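DUF2235 domain-containing protein (Pseudomonas aeruginosa, PDB 4O5P) is a type VI secretion phospholipase effector that probably hydrolyses membrane phospholipids with an alpha/beta-hydrolase-type catalytic domain. Local coordinates at residues A156-L161 against E204-E209; T477-A482 against H635-A640; E514-R519 against D555-L560. One frame throughout, in Å; residues are numbered along the deposited sequence.

Interaction 1. Residues A156-L161 against E204-E209; sequences ALFYTL and EPKLKE
Phe158 carries this helix-to-helix contact, and its ring meets two side chains of 204-209 through a single atom. CE1 comes to 4.5 Å from CD of Lys206 and lies equally 4.5 Å from OE1 of Glu209. The two partners are placed differently around the ring: the carboxylate oxygen sits at the edge, near the ring plane, whereas the lysine methylene approaches obliquely. Phe158 reaches them because its CG stands anti to the backbone N (chi1 -167°), which carries the ring toward the second helix although the bond to CB does not itself point there. Lys206 and Glu209 both leave their helix toward 156-161. Their charged ends join in an i to i+3 salt bridge, NZ of Lys206 to OE2 of Glu209 at 3.3 Å, a weak hydrogen bond; the other carboxylate oxygen, OE1, is the one beside the phenyl edge.

The backbones stay well apart, with the nearest CA atoms, those of Phe158 and Lys206, 8.6 Å from each other, and the two segments together bury just 80 Å². The same two helices also touch where Leu157 meets Leu210 and Leu161 meets Leu214. Through Ala156 and Thr160, helix 139-162 packs on strands 62-71 and 111-116 of the central sheet as well. Within 204-209 the helix is kinked at Pro205, whose nitrogen has no hydrogen to donate to the preceding turn; the N of Lys206 also makes no bond to the turn before.

Chemically, the contact is loose and mixed: a lysine's aliphatic part and a carboxylate edge beside a hydrocarbon ring. The oxygen near the ring plane would face the slightly positive C-H rim, a mildly favourable but probably weak electrostatic term.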
ATOM      1  N   ALA A 156     -20.063  -0.447 -14.616  1.00 23.18           N
ATOM      2  CA  ALA A 156     -21.213  -0.931 -13.861  1.00 25.80           C
ATOM      3  C   ALA A 156     -22.509  -0.257 -14.310  1.00 24.64           C
ATOM      4  O   ALA A 156     -23.519  -0.937 -14.520  1.00 26.03           O
ATOM      5  CB  ALA A 156     -20.991  -0.744 -12.362  1.00 21.19           C
ATOM      6  N   LEU A 157     -22.480   1.070 -14.463  1.00 26.38           N
ATOM      7  CA  LEU A 157     -23.690   1.768 -14.929  1.00 24.30           C
ATOM      8  C   LEU A 157     -24.033   1.350 -16.362  1.00 28.49           C
ATOM      9  O   LEU A 157     -25.182   1.054 -16.673  1.00 26.44           O
ATOM     10  CB  LEU A 157     -23.512   3.291 -14.846  1.00 22.13           C
ATOM     11  CG  LEU A 157     -24.766   4.167 -14.923  1.00 23.81           C
ATOM     12  CD1 LEU A 157     -25.860   3.636 -13.999  1.00 23.35           C
ATOM     13  CD2 LEU A 157     -24.452   5.616 -14.581  1.00 23.81           C
ATOM     14  N   PHE A 158     -23.009   1.327 -17.212  1.00 25.28           N
ATOM     15  CA  PHE A 158     -23.120   0.974 -18.618  1.00 25.22           C
ATOM     16  C   PHE A 158     -23.793  -0.375 -18.773  1.00 30.44           C
ATOM     17  O   PHE A 158     -24.673  -0.538 -19.616  1.00 29.25           O
ATOM     18  CB  PHE A 158     -21.715   0.925 -19.223  1.00 31.43           C
ATOM     19  CG  PHE A 158     -21.680   0.882 -20.724  1.00 34.75           C
ATOM     20  CD1 PHE A 158     -21.849   2.043 -21.468  1.00 32.23           C
ATOM     21  CD2 PHE A 158     -21.421  -0.310 -21.392  1.00 35.99           C
ATOM     22  CE1 PHE A 158     -21.801   2.016 -22.850  1.00 37.47           C
ATOM     23  CE2 PHE A 158     -21.366  -0.350 -22.786  1.00 40.71           C
ATOM     24  CZ  PHE A 158     -21.556   0.817 -23.515  1.00 43.50           C
ATOM     25  N   TYR A 159     -23.393  -1.346 -17.957  1.00 27.09           N
ATOM     26  CA  TYR A 159     -24.025  -2.660 -18.013  1.00 31.52           C
ATOM     27  C   TYR A 159     -25.432  -2.583 -17.471  1.00 29.44           C
ATOM     28  O   TYR A 159     -26.338  -3.245 -17.988  1.00 32.25           O
ATOM     29  CB  TYR A 159     -23.244  -3.711 -17.223  1.00 29.28           C
ATOM     30  CG  TYR A 159     -23.787  -5.122 -17.400  1.00 32.11           C
ATOM     31  CD1 TYR A 159     -24.812  -5.610 -16.592  1.00 33.43           C
ATOM     32  CD2 TYR A 159     -23.273  -5.959 -18.379  1.00 34.18           C
ATOM     33  CE1 TYR A 159     -25.304  -6.892 -16.762  1.00 36.17           C
ATOM     34  CE2 TYR A 159     -23.752  -7.233 -18.556  1.00 32.59           C
ATOM     35  CZ  TYR A 159     -24.766  -7.695 -17.746  1.00 38.76           C
ATOM     36  OH  TYR A 159     -25.242  -8.970 -17.923  1.00 43.88           O
ATOM     37  N   THR A 160     -25.612  -1.792 -16.420  1.00 25.67           N
ATOM     38  CA  THR A 160     -26.931  -1.662 -15.823  1.00 26.50           C
ATOM     39  C   THR A 160     -27.947  -1.205 -16.869  1.00 29.91           C
ATOM     40  O   THR A 160     -29.028  -1.779 -16.976  1.00 27.18           O
ATOM     41  CB  THR A 160     -26.921  -0.708 -14.628  1.00 26.44           C
ATOM     42  OG1 THR A 160     -26.044  -1.226 -13.613  1.00 24.90           O
ATOM     43  CG2 THR A 160     -28.311  -0.583 -14.047  1.00 25.27           C
ATOM     44  N   LEU A 161     -27.573  -0.210 -17.668  1.00 29.94           N
ATOM     45  CA  LEU A 161     -28.501   0.395 -18.631  1.00 29.42           C
ATOM     46  C   LEU A 161     -28.551  -0.311 -19.986  1.00 32.37           C
ATOM     47  O   LEU A 161     -29.631  -0.515 -20.541  1.00 33.74           O
ATOM     48  CB  LEU A 161     -28.159   1.876 -18.826  1.00 28.97           C
ATOM     49  CG  LEU A 161     -28.239   2.714 -17.547  1.00 31.57           C
ATOM     50  CD1 LEU A 161     -27.656   4.115 -17.728  1.00 29.02           C
ATOM     51  CD2 LEU A 161     -29.670   2.807 -17.071  1.00 31.82           C
ATOM     52  N   GLU A 204     -16.185  12.473 -19.200  1.00 26.19           N
ATOM     53  CA  GLU A 204     -17.390  13.215 -19.573  1.00 32.85           C
ATOM     54  C   GLU A 204     -18.287  12.634 -20.677  1.00 31.50           C
ATOM     55  O   GLU A 204     -19.509  12.623 -20.513  1.00 29.38           O
ATOM     56  CB  GLU A 204     -17.068  14.686 -19.847  1.00 37.48           C
ATOM     57  CG  GLU A 204     -17.280  15.584 -18.633  1.00 40.15           C
ATOM     58  CD  GLU A 204     -18.297  16.674 -18.907  1.00 46.98           C
ATOM     59  OE1 GLU A 204     -18.106  17.439 -19.883  1.00 43.88           O
ATOM     60  OE2 GLU A 204     -19.292  16.753 -18.154  1.00 48.18           O
ATOM     61  N   PRO A 205     -17.703  12.169 -21.798  1.00 33.03           N
ATOM     62  CA  PRO A 205     -18.576  11.639 -22.852  1.00 33.83           C
ATOM     63  C   PRO A 205     -19.445  10.485 -22.364  1.00 31.98           C
ATOM     64  O   PRO A 205     -20.648  10.455 -22.658  1.00 30.44           O
ATOM     65  CB  PRO A 205     -17.582  11.121 -23.897  1.00 32.22           C
ATOM     66  CG  PRO A 205     -16.409  11.996 -23.747  1.00 25.19           C
ATOM     67  CD  PRO A 205     -16.299  12.240 -22.253  1.00 33.13           C
ATOM     68  N   LYS A 206     -18.846   9.552 -21.636  1.00 29.10           N
ATOM     69  CA  LYS A 206     -19.593   8.423 -21.104  1.00 29.42           C
ATOM     70  C   LYS A 206     -20.615   8.855 -20.039  1.00 26.98           C
ATOM     71  O   LYS A 206     -21.765   8.412 -20.073  1.00 24.84           O
ATOM     72  CB  LYS A 206     -18.634   7.360 -20.565  1.00 28.79           C
ATOM     73  CG  LYS A 206     -19.058   5.933 -20.873  1.00 27.77           C
ATOM     74  CD  LYS A 206     -19.298   5.705 -22.344  1.00 33.83           C
ATOM     75  CE  LYS A 206     -18.015   5.458 -23.109  1.00 37.45           C
ATOM     76  NZ  LYS A 206     -18.266   5.648 -24.568  1.00 30.06           N
ATOM     77  N   LEU A 207     -20.215   9.727 -19.114  1.00 23.28           N
ATOM     78  CA  LEU A 207     -21.135  10.207 -18.076  1.00 21.84           C
ATOM     79  C   LEU A 207     -22.344  10.921 -18.683  1.00 26.54           C
ATOM     80  O   LEU A 207     -23.443  10.855 -18.146  1.00 21.66           O
ATOM     81  CB  LEU A 207     -20.441  11.150 -17.091  1.00 20.10           C
ATOM     82  CG  LEU A 207     -19.331  10.532 -16.248  1.00 22.06           C
ATOM     83  CD1 LEU A 207     -18.667  11.588 -15.391  1.00 26.77           C
ATOM     84  CD2 LEU A 207     -19.882   9.406 -15.392  1.00 21.26           C
ATOM     85  N   LYS A 208     -22.139  11.607 -19.794  1.00 24.55           N
ATOM     86  CA  LYS A 208     -23.246  12.296 -20.440  1.00 26.82           C
ATOM     87  C   LYS A 208     -24.157  11.308 -21.142  1.00 24.96           C
ATOM     88  O   LYS A 208     -25.378  11.422 -21.029  1.00 25.45           O
ATOM     89  CB  LYS A 208     -22.741  13.374 -21.397  1.00 31.44           C
ATOM     90  CG  LYS A 208     -22.212  14.606 -20.662  1.00 36.23           C
ATOM     91  CD  LYS A 208     -21.646  15.646 -21.607  1.00 44.52           C
ATOM     92  CE  LYS A 208     -21.104  16.842 -20.831  1.00 46.29           C
ATOM     93  NZ  LYS A 208     -20.052  17.563 -21.605  1.00 40.94           N
ATOM     94  N   GLU A 209     -23.569  10.333 -21.843  1.00 25.40           N
ATOM     95  CA  GLU A 209     -24.354   9.278 -22.491  1.00 25.47           C
ATOM     96  C   GLU A 209     -25.236   8.617 -21.454  1.00 24.62           C
ATOM     97  O   GLU A 209     -26.423   8.390 -21.677  1.00 19.27           O
ATOM     98  CB  GLU A 209     -23.455   8.187 -23.059  1.00 26.57           C
ATOM     99  CG  GLU A 209     -22.812   8.448 -24.404  1.00 30.54           C
ATOM    100  CD  GLU A 209     -21.890   7.310 -24.800  1.00 35.14           C
ATOM    101  OE1 GLU A 209     -22.230   6.134 -24.525  1.00 37.06           O
ATOM    102  OE2 GLU A 209     -20.814   7.585 -25.369  1.00 39.67           O
TER

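Interaction 2. Residues T477-A482 against H635-A640; sequences TALITA and HQLFSA
Leu637 lays one methyl, CD2, against two side chains of helix 469-487: it lies 3.9 Å from CB of Ala482 and 4.0 Å from CD1 of Leu479. The two partners are three residues apart, so they fall on one side of that helix and receive the same methyl. The Leu479 and Leu637 side chains meet at about a right angle, a crossing rather than an alignment. In Leu479 the CG stands anti to the backbone N (chi1 174°), which brings CD1 over to Leu637 although its bond to CB does not point at the other segment. The short side chain of Ala482 is consistent with the close approach here: its CA is 7.2 Å from that of Leu637, the shortest CA separation between the segments.

Phe638 adds a lesser contact. It is the first residue past helix 616-637 to abandon helical backbone angles, and its ring comes round to put CE1 4.0 Å from the carbonyl O of Ala482, at an oblique approach. All four touching residues are buried; the segments bury 145 Å² between them, and the contacts between side chains are apolar.

Beyond the two segments, Leu479 also touches Leu651 and Phe655, and Leu637 touches Val652, so helix 649-657 packs against the same apolar patch. Arg633, one turn before Leu637 on helix 616-637, lies against both Leu479 and Ala482. Past that helix the chain enters a classic beta bulge, in which Ser639 and Ala640 face Arg643 while Leu637 is bonded through its backbone to Ala645; the contact thus lies where helices 469-487, 616-637 and 649-657 meet, beside the corner the chain turns at Ser639 before strand 643-644.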
ATOM      1  N   THR A 477       7.073  -1.354  19.470  1.00 13.27           N
ATOM      2  CA  THR A 477       8.413  -1.493  18.886  1.00 14.16           C
ATOM      3  C   THR A 477       9.279  -2.055  19.979  1.00 13.57           C
ATOM      4  O   THR A 477      10.074  -2.962  19.729  1.00 14.25           O
ATOM      5  CB  THR A 477       8.999  -0.173  18.405  1.00 11.43           C
ATOM      6  OG1 THR A 477       8.152   0.376  17.382  1.00 13.77           O
ATOM      7  CG2 THR A 477      10.401  -0.415  17.783  1.00 14.04           C
ATOM      8  N   ALA A 478       9.094  -1.524  21.191  1.00 13.40           N
ATOM      9  CA  ALA A 478       9.832  -2.016  22.359  1.00 15.62           C
ATOM     10  C   ALA A 478       9.560  -3.495  22.627  1.00 13.79           C
ATOM     11  O   ALA A 478      10.474  -4.236  22.987  1.00 14.45           O
ATOM     12  CB  ALA A 478       9.511  -1.181  23.590  1.00 14.80           C
ATOM     13  N   LEU A 479       8.308  -3.918  22.476  1.00 13.20           N
ATOM     14  CA  LEU A 479       7.945  -5.324  22.715  1.00 15.17           C
ATOM     15  C   LEU A 479       8.609  -6.284  21.725  1.00 14.08           C
ATOM     16  O   LEU A 479       9.229  -7.293  22.118  1.00 14.09           O
ATOM     17  CB  LEU A 479       6.419  -5.496  22.715  1.00 16.29           C
ATOM     18  CG  LEU A 479       5.827  -6.903  22.811  1.00 15.76           C
ATOM     19  CD1 LEU A 479       6.377  -7.653  24.030  1.00 15.44           C
ATOM     20  CD2 LEU A 479       4.289  -6.810  22.867  1.00 15.88           C
ATOM     21  N   ILE A 480       8.514  -5.974  20.439  1.00 14.11           N
ATOM     22  CA  ILE A 480       9.143  -6.872  19.474  1.00 14.65           C
ATOM     23  C   ILE A 480      10.683  -6.811  19.576  1.00 15.46           C
ATOM     24  O   ILE A 480      11.367  -7.814  19.364  1.00 12.38           O
ATOM     25  CB  ILE A 480       8.614  -6.651  18.040  1.00 11.85           C
ATOM     26  CG1 ILE A 480       9.016  -7.820  17.141  1.00 11.46           C
ATOM     27  CG2 ILE A 480       9.101  -5.337  17.487  1.00 15.82           C
ATOM     28  CD1 ILE A 480       8.362  -7.813  15.742  1.00 14.00           C
ATOM     29  N   THR A 481      11.218  -5.646  19.941  1.00 13.79           N
ATOM     30  CA  THR A 481      12.651  -5.547  20.237  1.00 15.70           C
ATOM     31  C   THR A 481      13.014  -6.504  21.376  1.00 15.62           C
ATOM     32  O   THR A 481      13.977  -7.274  21.270  1.00 16.15           O
ATOM     33  CB  THR A 481      13.052  -4.114  20.648  1.00 17.21           C
ATOM     34  OG1 THR A 481      12.867  -3.221  19.538  1.00 17.55           O
ATOM     35  CG2 THR A 481      14.531  -4.071  21.087  1.00 15.69           C
ATOM     36  N   ALA A 482      12.244  -6.447  22.467  1.00 15.10           N
ATOM     37  CA  ALA A 482      12.444  -7.351  23.602  1.00 16.90           C
ATOM     38  C   ALA A 482      12.450  -8.811  23.163  1.00 16.37           C
ATOM     39  O   ALA A 482      13.304  -9.579  23.593  1.00 15.69           O
ATOM     40  CB  ALA A 482      11.382  -7.121  24.681  1.00 14.53           C
ATOM     41  N   HIS A 635      13.299  -7.960  30.187  1.00 22.08           N
ATOM     42  CA  HIS A 635      13.303  -8.518  31.554  1.00 24.83           C
ATOM     43  C   HIS A 635      11.937  -8.893  32.149  1.00 26.06           C
ATOM     44  O   HIS A 635      11.874  -9.557  33.191  1.00 23.83           O
ATOM     45  CB  HIS A 635      14.087  -7.622  32.511  1.00 24.06           C
ATOM     46  CG  HIS A 635      15.534  -7.511  32.150  1.00 25.43           C
ATOM     47  ND1 HIS A 635      16.386  -8.594  32.173  1.00 26.12           N
ATOM     48  CD2 HIS A 635      16.272  -6.457  31.733  1.00 20.06           C
ATOM     49  CE1 HIS A 635      17.592  -8.208  31.795  1.00 27.32           C
ATOM     50  NE2 HIS A 635      17.545  -6.919  31.507  1.00 22.81           N
ATOM     51  N   GLN A 636      10.852  -8.488  31.499  1.00 21.95           N
ATOM     52  CA  GLN A 636       9.532  -8.918  31.928  1.00 24.45           C
ATOM     53  C   GLN A 636       9.005  -9.998  31.003  1.00 25.60           C
ATOM     54  O   GLN A 636       8.045 -10.694  31.328  1.00 24.19           O
ATOM     55  CB  GLN A 636       8.581  -7.728  31.994  1.00 28.08           C
ATOM     56  CG  GLN A 636       8.507  -7.155  33.411  1.00 39.19           C
ATOM     57  CD  GLN A 636       8.428  -5.651  33.438  1.00 44.81           C
ATOM     58  OE1 GLN A 636       8.104  -5.017  32.429  1.00 48.06           O
ATOM     59  NE2 GLN A 636       8.720  -5.063  34.600  1.00 39.98           N
ATOM     60  N   LEU A 637       9.656 -10.144  29.854  1.00 20.54           N
ATOM     61  CA  LEU A 637       9.267 -11.141  28.865  1.00 18.53           C
ATOM     62  C   LEU A 637       9.874 -12.514  29.194  1.00 21.31           C
ATOM     63  O   LEU A 637       9.191 -13.549  29.130  1.00 20.12           O
ATOM     64  CB  LEU A 637       9.728 -10.683  27.475  1.00 23.64           C
ATOM     65  CG  LEU A 637       8.844 -11.095  26.294  1.00 24.73           C
ATOM     66  CD1 LEU A 637       7.378 -10.888  26.633  1.00 21.58           C
ATOM     67  CD2 LEU A 637       9.184 -10.312  25.041  1.00 19.40           C
ATOM     68  N   PHE A 638      11.157 -12.505  29.553  1.00 18.91           N
ATOM     69  CA  PHE A 638      11.920 -13.714  29.822  1.00 23.28           C
ATOM     70  C   PHE A 638      12.489 -13.619  31.236  1.00 22.04           C
ATOM     71  O   PHE A 638      12.884 -12.539  31.675  1.00 23.53           O
ATOM     72  CB  PHE A 638      13.067 -13.885  28.798  1.00 22.91           C
ATOM     73  CG  PHE A 638      12.601 -13.974  27.368  1.00 25.18           C
ATOM     74  CD1 PHE A 638      12.406 -12.820  26.611  1.00 22.04           C
ATOM     75  CD2 PHE A 638      12.339 -15.204  26.786  1.00 20.71           C
ATOM     76  CE1 PHE A 638      11.965 -12.911  25.300  1.00 22.38           C
ATOM     77  CE2 PHE A 638      11.894 -15.295  25.489  1.00 19.18           C
ATOM     78  CZ  PHE A 638      11.710 -14.142  24.740  1.00 24.66           C
ATOM     79  N   SER A 639      12.521 -14.733  31.956  1.00 20.50           N
ATOM     80  CA  SER A 639      13.134 -14.738  33.284  1.00 22.62           C
ATOM     81  C   SER A 639      14.637 -14.878  33.110  1.00 25.94           C
ATOM     82  O   SER A 639      15.418 -14.316  33.876  1.00 30.55           O
ATOM     83  CB  SER A 639      12.581 -15.875  34.141  1.00 16.56           C
ATOM     84  OG  SER A 639      12.493 -17.073  33.388  1.00 27.75           O
ATOM     85  N   ALA A 640      15.026 -15.616  32.074  1.00 28.19           N
ATOM     86  CA  ALA A 640      16.427 -15.804  31.716  1.00 28.35           C
ATOM     87  C   ALA A 640      16.455 -16.166  30.236  1.00 25.66           C
ATOM     88  O   ALA A 640      15.391 -16.326  29.634  1.00 25.38           O
ATOM     89  CB  ALA A 640      17.036 -16.926  32.562  1.00 29.72           C
TER

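Interaction 3. Residues E514-R519 against D555-L560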
ATOM      1  N   GLU A 514      14.578 -18.926 -11.819  1.00 26.89           N
ATOM      2  CA  GLU A 514      14.793 -17.536 -12.231  1.00 29.87           C
ATOM      3  C   GLU A 514      14.979 -17.360 -13.752  1.00 33.44           C
ATOM      4  O   GLU A 514      14.293 -16.539 -14.371  1.00 29.53           O
ATOM      5  CB  GLU A 514      15.934 -16.887 -11.446  1.00 31.29           C
ATOM      6  CG  GLU A 514      16.371 -15.523 -11.982  1.00 36.52           C
ATOM      7  CD  GLU A 514      15.238 -14.511 -12.123  1.00 35.41           C
ATOM      8  OE1 GLU A 514      14.225 -14.597 -11.394  1.00 38.48           O
ATOM      9  OE2 GLU A 514      15.363 -13.607 -12.974  1.00 38.21           O
ATOM     10  N   ALA A 515      15.875 -18.135 -14.360  1.00 28.31           N
ATOM     11  CA  ALA A 515      16.124 -17.969 -15.791  1.00 29.43           C
ATOM     12  C   ALA A 515      14.901 -18.340 -16.651  1.00 30.53           C
ATOM     13  O   ALA A 515      14.615 -17.673 -17.673  1.00 32.88           O
ATOM     14  CB  ALA A 515      17.376 -18.737 -16.216  1.00 26.80           C
ATOM     15  N   LEU A 516      14.176 -19.383 -16.230  1.00 27.44           N
ATOM     16  CA  LEU A 516      12.925 -19.774 -16.892  1.00 28.18           C
ATOM     17  C   LEU A 516      11.886 -18.649 -16.807  1.00 34.54           C
ATOM     18  O   LEU A 516      11.205 -18.331 -17.791  1.00 34.45           O
ATOM     19  CB  LEU A 516      12.332 -21.038 -16.257  1.00 27.78           C
ATOM     20  CG  LEU A 516      13.100 -22.352 -16.380  1.00 32.09           C
ATOM     21  CD1 LEU A 516      12.444 -23.466 -15.566  1.00 30.83           C
ATOM     22  CD2 LEU A 516      13.210 -22.743 -17.839  1.00 29.54           C
ATOM     23  N   HIS A 517      11.765 -18.071 -15.616  1.00 31.93           N
ATOM     24  CA  HIS A 517      10.853 -16.961 -15.370  1.00 31.57           C
ATOM     25  C   HIS A 517      11.218 -15.795 -16.270  1.00 31.07           C
ATOM     26  O   HIS A 517      10.357 -15.238 -16.934  1.00 35.33           O
ATOM     27  CB  HIS A 517      10.921 -16.539 -13.897  1.00 30.91           C
ATOM     28  CG  HIS A 517       9.850 -15.573 -13.481  1.00 35.32           C
ATOM     29  ND1 HIS A 517      10.035 -14.204 -13.496  1.00 31.67           N
ATOM     30  CD2 HIS A 517       8.594 -15.778 -13.015  1.00 36.66           C
ATOM     31  CE1 HIS A 517       8.932 -13.608 -13.075  1.00 35.83           C
ATOM     32  NE2 HIS A 517       8.044 -14.540 -12.770  1.00 36.32           N
ATOM     33  N   LYS A 518      12.501 -15.447 -16.289  1.00 33.29           N
ATOM     34  CA  LYS A 518      13.029 -14.341 -17.088  1.00 38.88           C
ATOM     35  C   LYS A 518      12.589 -14.482 -18.541  1.00 38.37           C
ATOM     36  O   LYS A 518      11.895 -13.600 -19.092  1.00 38.33           O
ATOM     37  CB  LYS A 518      14.559 -14.313 -16.982  1.00 35.62           C
ATOM     38  CG  LYS A 518      15.222 -12.993 -17.392  1.00 42.69           C
ATOM     39  CD  LYS A 518      16.752 -13.008 -17.180  1.00 44.05           C
ATOM     40  CE  LYS A 518      17.158 -12.883 -15.701  1.00 43.82           C
ATOM     41  NZ  LYS A 518      17.227 -14.173 -14.928  1.00 38.63           N
ATOM     42  N   ARG A 519      12.960 -15.612 -19.146  1.00 35.75           N
ATOM     43  CA  ARG A 519      12.573 -15.879 -20.535  1.00 40.72           C
ATOM     44  C   ARG A 519      11.049 -15.816 -20.752  1.00 37.22           C
ATOM     45  O   ARG A 519      10.569 -15.117 -21.657  1.00 37.45           O
ATOM     46  CB  ARG A 519      13.135 -17.227 -21.001  1.00 36.40           C
ATOM     47  CG  ARG A 519      12.755 -17.602 -22.415  1.00 34.88           C
ATOM     48  CD  ARG A 519      13.289 -16.606 -23.442  1.00 35.22           C
ATOM     49  NE  ARG A 519      12.648 -16.806 -24.740  1.00 37.30           N
ATOM     50  CZ  ARG A 519      13.020 -16.228 -25.881  1.00 38.74           C
ATOM     51  NH1 ARG A 519      14.052 -15.396 -25.912  1.00 34.37           N
ATOM     52  NH2 ARG A 519      12.355 -16.496 -27.000  1.00 37.58           N
ATOM     53  N   ASP A 555       5.685 -30.367 -16.955  1.00 40.15           N
ATOM     54  CA  ASP A 555       4.619 -30.335 -15.957  1.00 44.73           C
ATOM     55  C   ASP A 555       4.765 -29.145 -15.013  1.00 44.23           C
ATOM     56  O   ASP A 555       3.812 -28.414 -14.761  1.00 45.42           O
ATOM     57  CB  ASP A 555       4.681 -31.620 -15.121  1.00 48.48           C
ATOM     58  CG  ASP A 555       3.342 -32.319 -15.010  1.00 53.52           C
ATOM     59  OD1 ASP A 555       3.047 -33.167 -15.878  1.00 50.81           O
ATOM     60  OD2 ASP A 555       2.596 -32.034 -14.045  1.00 55.83           O
ATOM     61  N   GLN A 556       5.979 -28.955 -14.508  1.00 41.50           N
ATOM     62  CA  GLN A 556       6.242 -27.961 -13.475  1.00 41.76           C
ATOM     63  C   GLN A 556       6.194 -26.522 -13.988  1.00 40.25           C
ATOM     64  O   GLN A 556       6.046 -25.586 -13.204  1.00 39.31           O
ATOM     65  CB  GLN A 556       7.594 -28.249 -12.811  1.00 37.90           C
ATOM     66  CG  GLN A 556       7.654 -29.611 -12.142  1.00 36.24           C
ATOM     67  CD  GLN A 556       6.460 -29.853 -11.241  1.00 41.12           C
ATOM     68  OE1 GLN A 556       5.630 -30.717 -11.514  1.00 43.00           O
ATOM     69  NE2 GLN A 556       6.359 -29.080 -10.167  1.00 42.81           N
ATOM     70  N   LEU A 557       6.312 -26.347 -15.300  1.00 38.56           N
ATOM     71  CA  LEU A 557       6.397 -25.008 -15.881  1.00 35.14           C
ATOM     72  C   LEU A 557       5.174 -24.138 -15.568  1.00 40.78           C
ATOM     73  O   LEU A 557       5.278 -22.918 -15.478  1.00 42.74           O
ATOM     74  CB  LEU A 557       6.638 -25.104 -17.387  1.00 35.48           C
ATOM     75  CG  LEU A 557       7.771 -24.255 -17.957  1.00 36.88           C
ATOM     76  CD1 LEU A 557       8.996 -24.272 -17.058  1.00 36.35           C
ATOM     77  CD2 LEU A 557       8.123 -24.742 -19.352  1.00 40.08           C
ATOM     78  N   ARG A 558       4.022 -24.770 -15.371  1.00 46.89           N
ATOM     79  CA  ARG A 558       2.789 -24.034 -15.104  1.00 45.54           C
ATOM     80  C   ARG A 558       2.767 -23.454 -13.684  1.00 45.43           C
ATOM     81  O   ARG A 558       1.843 -22.728 -13.324  1.00 49.22           O
ATOM     82  CB  ARG A 558       1.572 -24.922 -15.370  1.00 45.49           C
ATOM     83  CG  ARG A 558       1.553 -26.189 -14.535  1.00 52.07           C
ATOM     84  CD  ARG A 558       0.691 -27.276 -15.162  1.00 56.49           C
ATOM     85  NE  ARG A 558      -0.182 -27.909 -14.172  1.00 63.23           N
ATOM     86  CZ  ARG A 558       0.184 -28.901 -13.362  1.00 60.54           C
ATOM     87  NH1 ARG A 558       1.417 -29.393 -13.409  1.00 57.26           N
ATOM     88  NH2 ARG A 558      -0.692 -29.405 -12.500  1.00 63.23           N
ATOM     89  N   ASP A 559       3.789 -23.764 -12.886  1.00 41.18           N
ATOM     90  CA  ASP A 559       3.963 -23.096 -11.591  1.00 45.12           C
ATOM     91  C   ASP A 559       4.659 -21.740 -11.744  1.00 47.72           C
ATOM     92  O   ASP A 559       4.826 -20.996 -10.768  1.00 40.26           O
ATOM     93  CB  ASP A 559       4.733 -23.980 -10.605  1.00 43.48           C
ATOM     94  CG  ASP A 559       3.902 -25.147 -10.097  1.00 46.82           C
ATOM     95  OD1 ASP A 559       2.947 -25.554 -10.800  1.00 47.78           O
ATOM     96  OD2 ASP A 559       4.212 -25.662  -8.999  1.00 49.23           O
ATOM     97  N   LEU A 560       5.063 -21.431 -12.978  1.00 45.89           N
ATOM     98  CA  LEU A 560       5.620 -20.120 -13.307  1.00 46.70           C
ATOM     99  C   LEU A 560       4.519 -19.074 -13.282  1.00 41.84           C
ATOM    100  O   LEU A 560       3.530 -19.193 -14.005  1.00 45.47           O
ATOM    101  CB  LEU A 560       6.262 -20.119 -14.703  1.00 42.48           C
ATOM    102  CG  LEU A 560       7.764 -20.365 -14.862  1.00 43.84           C
ATOM    103  CD1 LEU A 560       8.197 -20.345 -16.349  1.00 40.20           C
ATOM    104  CD2 LEU A 560       8.537 -19.348 -14.050  1.00 36.45           C
TER
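This is a buried, chiefly apolar contact between helix 507-528 and the loop that leaves helix 538-550 on the way to helix 571-587. Leu560 makes the larger part of it, spreading its two methyls over consecutive residues of the helix. CD2 lies 3.6 Å from CA of His517 and sits at the edge of the imidazole, near its plane, 3.7 Å from the ring's CD2. Its other methyl, CD1, rests 3.9 Å from the backbone O of Leu516. Next to this, Leu516 and Leu557 touch through their CD1 methyls at 3.8 Å, their side chains at about a right angle.

The loop part is a run of tight turns, with the N of Leu560 bonded to the O of Leu557 at 2.9 Å; this bond folds the chain so that the ends of both leucines reach helix 507-528. Trp544 of helix 538-550 touches both Leu516 and Leu557, so that helix also takes part in the packing, within the C-terminal Tle1-like region. With CG anti to the backbone N (chi1 -170°), His517 sets the CD2 edge of its ring against Leu560, while a hydrogen bond from NE2 to the O of Arg561 restrains the ring's rotation.

How the interactions relate
The three contacts are separate: their centres lie about 58 Å (1 and 2), 41 Å (1 and 3) and 43 Å (2 and 3) apart, and even the nearest atoms of any two are about 29 Å or more from each other. Interaction 1 involves helix 139-162, which packs on the central sheet, and helix 195-219, which leads on to strand 225-236; that strand is followed by a probable nucleophile elbow at Ser237, with His379 and Asp281 as likely triad partners. Interactions 2 and 3 lie in the C-terminal Tle1-like region; 514-519 and 555-560 both fall in the chain between 477-482 and 635-640. Interactions 1 and 2 occupy opposite sides of the chain's centre.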